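Local coordinates for 6-aminohexanoate-dimer hydrolase (Bacillus anthracis, PDB 4GB7), which probably hydrolyses the amide bond of 6-aminohexanoate dimers, as a putative member of the serine beta-lactamase-like hydrolases, at residues Pro202-Glu205 and Asn206-Gln210; Leu211-Ser215 and Asn216-Arg220; Lys222-Asp225 and Gly226-Ile230. All coordinates share one frame; numbering follows the deposited sequence.

Contact 1 (Pro202-Glu205 and Asn206-Gln210)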
loop_
_atom_site.group_PDB
_atom_site.type_symbol
_atom_site.label_atom_id
_atom_site.label_comp_id
_atom_site.label_asym_id
_atom_site.label_seq_id
_atom_site.Cartn_x
_atom_site.Cartn_y
_atom_site.Cartn_z
ATOM N N PRO A 202 3.306 16.017 14.369
ATOM C CA PRO A 202 4.033 16.751 13.323
ATOM C C PRO A 202 4.351 15.973 12.065
ATOM O O PRO A 202 4.624 16.566 11.034
ATOM C CB PRO A 202 5.340 17.147 14.007
ATOM C CG PRO A 202 5.455 16.258 15.174
ATOM C CD PRO A 202 4.083 15.919 15.614
ATOM N N ALA A 203 4.324 14.663 12.152
ATOM C CA ALA A 203 4.662 13.802 11.015
ATOM C C ALA A 203 3.432 13.047 10.525
ATOM O O ALA A 203 3.571 12.000 9.919
ATOM C CB ALA A 203 5.748 12.807 11.425
ATOM N N LEU A 204 2.229 13.559 10.779
ATOM C CA LEU A 204 1.031 12.861 10.349
ATOM C C LEU A 204 -0.001 13.815 9.759
ATOM O O LEU A 204 -0.432 14.782 10.412
ATOM C CB LEU A 204 0.466 12.170 11.579
ATOM C CG LEU A 204 -0.311 10.873 11.502
ATOM C CD1 LEU A 204 0.438 9.744 10.797
ATOM C CD2 LEU A 204 -0.745 10.509 12.914
ATOM N N GLU A 205 -0.351 13.566 8.503
ATOM C CA GLU A 205 -1.480 14.214 7.851
ATOM C C GLU A 205 -2.759 13.900 8.625
ATOM O O GLU A 205 -2.892 12.836 9.186
ATOM C CB GLU A 205 -1.623 13.721 6.403
ATOM C CG GLU A 205 -0.467 14.126 5.497
ATOM C CD GLU A 205 -0.759 13.941 4.018
ATOM O OE1 GLU A 205 0.033 14.478 3.236
ATOM O OE2 GLU A 205 -1.763 13.290 3.624
ATOM N N ASN A 206 -3.694 14.842 8.655
ATOM C CA ASN A 206 -4.951 14.615 9.366
ATOM C C ASN A 206 -5.731 13.401 8.846
ATOM O O ASN A 206 -6.362 12.693 9.606
ATOM C CB ASN A 206 -5.863 15.839 9.312
ATOM C CG ASN A 206 -6.987 15.740 10.310
ATOM O OD1 ASN A 206 -6.758 15.352 11.469
ATOM N ND2 ASN A 206 -8.213 16.043 9.877
ATOM N N GLN A 207 -5.642 13.119 7.556
ATOM C CA GLN A 207 -6.382 11.984 6.989
ATOM C C GLN A 207 -5.860 10.658 7.551
ATOM O O GLN A 207 -6.586 9.683 7.650
ATOM C CB GLN A 207 -6.262 11.969 5.470
ATOM C CG GLN A 207 -4.885 11.569 4.965
ATOM C CD GLN A 207 -4.867 11.375 3.485
ATOM O OE1 GLN A 207 -5.354 10.369 2.977
ATOM N NE2 GLN A 207 -4.300 12.322 2.785
ATOM N N ASP A 208 -4.575 10.626 7.930
ATOM C CA ASP A 208 -4.030 9.474 8.605
ATOM C C ASP A 208 -4.404 9.469 10.124
ATOM O O ASP A 208 -4.824 8.459 10.658
ATOM C CB ASP A 208 -2.501 9.467 8.499
ATOM C CG ASP A 208 -1.982 9.011 7.148
ATOM O OD1 ASP A 208 -2.591 8.171 6.482
ATOM O OD2 ASP A 208 -0.893 9.455 6.777
ATOM N N ALA A 209 -4.200 10.606 10.806
ATOM C CA ALA A 209 -4.522 10.768 12.226
ATOM C C ALA A 209 -5.961 10.308 12.466
ATOM O O ALA A 209 -6.225 9.511 13.354
ATOM C CB ALA A 209 -4.331 12.231 12.653
ATOM N N GLN A 210 -6.874 10.764 11.624
ATOM C CA GLN A 210 -8.299 10.437 11.812
ATOM C C GLN A 210 -8.593 8.958 11.657
ATOM O O GLN A 210 -9.394 8.387 12.416
ATOM C CB GLN A 210 -9.211 11.252 10.915
ATOM C CG GLN A 210 -9.217 12.748 11.249
ATOM C CD GLN A 210 -9.438 13.044 12.723
ATOM O OE1 GLN A 210 -10.441 12.620 13.291
ATOM N NE2 GLN A 210 -8.482 13.749 13.355
HETATM O O HOH W 1 0.753 11.189 7.199
#
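L204 and E205 meet the first turn of helix 206-214 at its N-cap, in a fold of the beta-lactamase superfamily. E205 is the N-cap residue, and its O closes the turn: it receives N of A209 at 3.1 Å and, more weakly, N of D208. L204 packs beside this backbone bond with both of its methyls. CD1 meets CB of D208 at 3.7 Å, D208 turning its CB toward the loop, while CD2 rests on A209, 4.0 Å from its CB. The polar end of D208 is held from outside the turn, where OD1 accepts from ND2 of N251. A water accepts from N of E205; its approach to OD2 of D208 is unusually short, so a water bridge between the two residues is doubtful. The side chains of E205 and Q207 lie side by side and point the same way. CG of E205 stands anti to its carbonyl carbon and the chain runs on extended, whereas Q207 places CG between its own backbone N and carbonyl carbon (chi1 72°). Amide and carboxylate planes are then 29° apart, with NE2 of Q207 2.8 Å from OE2 of E205. That hydrogen bond is weak and bent, and doubtful as well, because each of the two side chains has a second conformer. The stronger partners of Q207 lie outside this turn: OE1 accepts from N of N251 and NE2 gives to O of Y249, which places the helix start beside a possible SxxK-type active site, as in serine beta-lactamase relatives. Along the first turn, N206 and Q210 are joined through their side-chain amides: NE2 of Q210 reaches OD1 of N206 at 3.0 Å, 25° out of the carbonyl plane.

Contact 2 (Leu211-Ser215 and Asn216-Arg220)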
loop_
_atom_site.group_PDB
_atom_site.type_symbol
_atom_site.label_atom_id
_atom_site.label_comp_id
_atom_site.label_asym_id
_atom_site.label_seq_id
_atom_site.Cartn_x
_atom_site.Cartn_y
_atom_site.Cartn_z
ATOM N N LEU A 211 -7.919 8.309 10.710
ATOM C CA LEU A 211 -8.130 6.870 10.527
ATOM C C LEU A 211 -7.624 6.128 11.728
ATOM O O LEU A 211 -8.267 5.223 12.228
ATOM C CB LEU A 211 -7.395 6.397 9.262
ATOM C CG LEU A 211 -7.431 4.883 8.960
ATOM C CD1 LEU A 211 -8.829 4.533 8.456
ATOM C CD2 LEU A 211 -6.331 4.507 7.956
ATOM N N TYR A 212 -6.459 6.543 12.233
ATOM C CA TYR A 212 -5.936 5.899 13.423
ATOM C C TYR A 212 -6.763 6.192 14.707
ATOM O O TYR A 212 -6.962 5.293 15.494
ATOM C CB TYR A 212 -4.474 6.256 13.631
ATOM C CG TYR A 212 -3.546 5.858 12.485
ATOM C CD1 TYR A 212 -3.829 4.780 11.656
ATOM C CD2 TYR A 212 -2.346 6.493 12.307
ATOM C CE1 TYR A 212 -2.981 4.407 10.637
ATOM C CE2 TYR A 212 -1.501 6.155 11.257
ATOM C CZ TYR A 212 -1.788 5.095 10.456
ATOM O OH TYR A 212 -0.923 4.761 9.443
ATOM N N LEU A 213 -7.259 7.423 14.886
ATOM C CA LEU A 213 -8.156 7.735 15.994
ATOM C C LEU A 213 -9.453 6.913 15.868
ATOM O O LEU A 213 -9.915 6.309 16.828
ATOM C CB LEU A 213 -8.476 9.210 16.027
ATOM C CG LEU A 213 -7.321 10.084 16.546
ATOM C CD1 LEU A 213 -7.504 11.513 16.025
ATOM C CD2 LEU A 213 -7.196 10.011 18.069
ATOM N N ALA A 214 -9.997 6.856 14.667
ATOM C CA ALA A 214 -11.183 6.004 14.385
ATOM C C ALA A 214 -10.995 4.536 14.753
ATOM O O ALA A 214 -11.949 3.856 15.181
ATOM C CB ALA A 214 -11.594 6.137 12.925
ATOM N N SER A 215 -9.758 4.054 14.589
ATOM C CA SER A 215 -9.398 2.680 14.846
ATOM C C SER A 215 -8.906 2.461 16.269
ATOM O O SER A 215 -8.481 1.359 16.597
ATOM C CB SER A 215 -8.267 2.252 13.901
ATOM O OG SER A 215 -8.597 2.449 12.562
ATOM N N ASN A 216 -8.910 3.521 17.088
ATOM C CA ASN A 216 -8.502 3.442 18.470
ATOM C C ASN A 216 -7.023 3.115 18.667
ATOM O O ASN A 216 -6.669 2.449 19.637
ATOM C CB ASN A 216 -9.374 2.428 19.238
ATOM C CG ASN A 216 -9.286 2.612 20.741
ATOM O OD1 ASN A 216 -9.140 3.727 21.219
ATOM N ND2 ASN A 216 -9.375 1.516 21.488
ATOM N N ILE A 217 -6.165 3.536 17.735
ATOM C CA ILE A 217 -4.732 3.228 17.860
ATOM C C ILE A 217 -3.891 4.497 17.991
ATOM O O ILE A 217 -2.661 4.433 17.962
ATOM C CB ILE A 217 -4.203 2.288 16.734
ATOM C CG1 ILE A 217 -4.201 2.937 15.351
ATOM C CG2 ILE A 217 -4.976 0.984 16.701
ATOM C CD1 ILE A 217 -3.506 2.081 14.287
ATOM N N LEU A 218 -4.564 5.648 18.100
ATOM C CA LEU A 218 -3.959 6.864 18.683
ATOM C C LEU A 218 -4.769 7.236 19.922
ATOM O O LEU A 218 -5.901 6.785 20.089
ATOM C CB LEU A 218 -3.928 8.025 17.705
ATOM C CG LEU A 218 -2.899 7.904 16.573
ATOM C CD1 LEU A 218 -3.100 9.001 15.540
ATOM C CD2 LEU A 218 -1.491 7.909 17.165
ATOM N N PRO A 219 -4.193 8.056 20.815
ATOM C CA PRO A 219 -4.865 8.302 22.095
ATOM C C PRO A 219 -6.109 9.171 21.936
ATOM O O PRO A 219 -6.051 10.223 21.268
ATOM C CB PRO A 219 -3.821 9.062 22.898
ATOM C CG PRO A 219 -2.540 8.703 22.260
ATOM C CD PRO A 219 -2.850 8.631 20.812
ATOM N N ARG A 220 -7.206 8.749 22.560
ATOM C CA ARG A 220 -8.416 9.561 22.546
ATOM C C ARG A 220 -8.459 10.274 23.891
ATOM O O ARG A 220 -8.564 9.629 24.925
ATOM C CB ARG A 220 -9.657 8.714 22.344
ATOM C CG ARG A 220 -9.766 8.004 21.017
ATOM C CD ARG A 220 -10.829 6.904 21.023
ATOM N NE ARG A 220 -11.044 6.299 19.696
ATOM C CZ ARG A 220 -11.828 5.243 19.463
ATOM N NH1 ARG A 220 -12.482 4.663 20.473
ATOM N NH2 ARG A 220 -11.983 4.786 18.208
#
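A Schellman motif ends helix 206-214, and N216 is the residue that leaves the helical conformation, with phi 66°. Two backbone bonds run back into the last turn: N of I217 to O of Y212 at 3.0 Å, and N of N216 to O of L213. The O of L213 is also the target of R220. With its chain extended from CG to NE, R220 lays its guanidinium side-on to the helix end, NH2 at 2.9 Å and NE at 3.1 Å from that one oxygen, which lies in the guanidinium plane. Three donors thus converge on a single carbonyl, N of N216 coming from above the carbonyl plane, and the positive charge sits at the C-terminal end of the helix, where it would be expected to suit the helix dipole. Over one face of the guanidinium lies OD1 of N216, displaced toward the rim. A salt bridge from NH1 to E293 gives the same group a second hold. In this beta-lactamase-like fold the turn brings I217 and L218 back against the last turn of the helix. I217 runs CG1 and CD1 obliquely across Y212, CG1 3.7 Å from CB of Y212. L218 points toward the helix and sets its CD1 methyl 3.6 Å from the same CB, close to the plane of the tyrosine ring at its edge; W47 meets that ring edge-to-face. L213 crosses L218 at about a right angle, its CD2 lying 3.8 Å from CB of L218. Within the last turn, OG of S215, anti to its own carbonyl carbon (chi1 -56°), bends back to donate to O of L211, and the same hydroxyl is bonded to NE2 of Q298.

Contact 3 (Lys222-Asp225 and Gly226-Ile230)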
loop_
_atom_site.group_PDB
_atom_site.type_symbol
_atom_site.label_atom_id
_atom_site.label_comp_id
_atom_site.label_asym_id
_atom_site.label_seq_id
_atom_site.Cartn_x
_atom_site.Cartn_y
_atom_site.Cartn_z
ATOM N N LYS A 222 -9.499 13.106 27.010
ATOM C CA LYS A 222 -10.686 13.210 27.863
ATOM C C LYS A 222 -11.870 13.837 27.143
ATOM O O LYS A 222 -13.000 13.509 27.439
ATOM C CB LYS A 222 -10.385 13.975 29.157
ATOM C CG LYS A 222 -9.879 15.411 29.004
ATOM C CD LYS A 222 -9.680 16.070 30.377
ATOM C CE LYS A 222 -9.177 17.514 30.275
ATOM N NZ LYS A 222 -8.634 18.062 31.544
ATOM N N ASN A 223 -11.612 14.745 26.210
ATOM C CA ASN A 223 -12.697 15.451 25.549
ATOM C C ASN A 223 -13.009 14.908 24.176
ATOM O O ASN A 223 -13.741 15.555 23.428
ATOM C CB ASN A 223 -12.381 16.948 25.441
ATOM C CG ASN A 223 -12.237 17.616 26.795
ATOM O OD1 ASN A 223 -11.210 18.218 27.077
ATOM N ND2 ASN A 223 -13.259 17.490 27.645
ATOM N N TYR A 224 -12.478 13.730 23.844
ATOM C CA TYR A 224 -12.573 13.205 22.475
ATOM C C TYR A 224 -14.019 13.095 22.034
ATOM O O TYR A 224 -14.838 12.486 22.711
ATOM C CB TYR A 224 -11.952 11.831 22.374
ATOM C CG TYR A 224 -11.889 11.257 20.983
ATOM C CD1 TYR A 224 -11.048 11.794 20.032
ATOM C CD2 TYR A 224 -12.700 10.161 20.620
ATOM C CE1 TYR A 224 -10.959 11.247 18.767
ATOM C CE2 TYR A 224 -12.627 9.595 19.347
ATOM C CZ TYR A 224 -11.763 10.155 18.421
ATOM O OH TYR A 224 -11.660 9.643 17.166
ATOM N N ASP A 225 -14.298 13.719 20.909
ATOM C CA ASP A 225 -15.606 13.709 20.281
ATOM C C ASP A 225 -15.481 13.305 18.805
ATOM O O ASP A 225 -16.281 13.685 17.953
ATOM C CB ASP A 225 -16.246 15.112 20.381
ATOM C CG ASP A 225 -15.487 16.185 19.568
ATOM O OD1 ASP A 225 -14.290 16.013 19.227
ATOM O OD2 ASP A 225 -16.100 17.222 19.270
ATOM N N GLY A 226 -14.458 12.532 18.498
ATOM C CA GLY A 226 -14.190 12.148 17.149
ATOM C C GLY A 226 -14.754 10.783 16.797
ATOM O O GLY A 226 -15.537 10.182 17.551
ATOM N N PRO A 227 -14.323 10.257 15.642
ATOM C CA PRO A 227 -14.880 8.971 15.190
ATOM C C PRO A 227 -14.531 7.798 16.111
ATOM O O PRO A 227 -13.397 7.722 16.639
ATOM C CB PRO A 227 -14.281 8.844 13.776
ATOM C CG PRO A 227 -12.973 9.561 13.889
ATOM C CD PRO A 227 -13.371 10.796 14.652
HETATM N N MSE A 228 -15.490 6.882 16.308
HETATM C CA MSE A 228 -15.294 5.714 17.178
HETATM C C MSE A 228 -15.019 4.423 16.413
HETATM O O MSE A 228 -14.578 3.445 16.995
HETATM C CB MSE A 228 -16.513 5.528 18.112
HETATM C CG MSE A 228 -16.817 6.726 19.065
HETATM SE SE MSE A 228 -15.340 7.047 20.308
HETATM C CE MSE A 228 -15.667 5.521 21.515
ATOM N N LYS A 229 -15.271 4.462 15.107
ATOM C CA LYS A 229 -14.999 3.381 14.194
ATOM C C LYS A 229 -14.756 4.017 12.839
ATOM O O LYS A 229 -15.124 5.159 12.627
ATOM C CB LYS A 229 -16.172 2.424 14.171
ATOM C CG LYS A 229 -17.457 3.012 13.655
ATOM C CD LYS A 229 -18.572 1.989 13.740
ATOM C CE LYS A 229 -19.859 2.512 13.161
ATOM N NZ LYS A 229 -20.858 1.434 12.988
ATOM N N ILE A 230 -14.156 3.277 11.910
ATOM C CA ILE A 230 -13.774 3.825 10.598
ATOM C C ILE A 230 -14.955 4.476 9.853
ATOM O O ILE A 230 -14.816 5.562 9.281
ATOM C CB ILE A 230 -13.076 2.741 9.740
ATOM C CG1 ILE A 230 -11.721 2.365 10.342
ATOM C CG2 ILE A 230 -12.880 3.208 8.287
ATOM C CD1 ILE A 230 -11.182 1.088 9.728
#
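Y224 lays one face of its ring over the backbone of G226, whose N sits above the ring centre. CA of G226 makes a CH-pi contact, 3.8 Å from the ring centroid and 26° off the normal. N and CA of the glycine thus lie directly against the ring face. The ring is brought there by a first torsion that sets CG opposite the backbone N (chi1 -175°), folding the side chain forward over the residues that follow. Its hydroxyl extends past G226 and donates to O of P227 at 2.6 Å, the donor only slightly tilted from the carbonyl plane. This bond holds the hydroxyl end of the ring against the backbone at P227. CD of the P227 ring also lies close to the hydroxyl, 3.3 Å from OH of Y224. At the ring edge, and in its plane, M228 (present as selenomethionine) brings its SE 3.8 Å from CE2 of Y224, a Met-aromatic contact. Bends at its second and third torsions curl the M228 chain back beside the ring, and the two side chains slide past one another in opposite directions. Next to the tyrosine in sequence, OD1 of D225 is bonded to ND1 of H197, which ties this part of the chain to another loop. The whole turn belongs to the exposed loop that joins helix 206-214 to helix 230-235. On its inner side Y224 packs on L213 of the first helix, while P227 is wedged between A214 of that helix and D232 and M233 of the second.

The three contacts follow one another along the chain without nesting or crossing. Contact 1 closes the entry from the loop after strand 191-193 into helix 206-214; contact 2 turns the chain off the other end of that helix; contact 3 folds up the loop leading to helix 230-235. Contacts 1 and 2 share the helix and meet where CD2 of L204 packs 3.8 Å from CD1 of L218. Contacts 2 and 3, with centres about 8 Å apart, are joined by a probable hydrogen bond from NH2 of R220 to O of M228. Contact 3 also returns to contact 1, where CD of P227 lies 3.7 Å from OE1 of Q210.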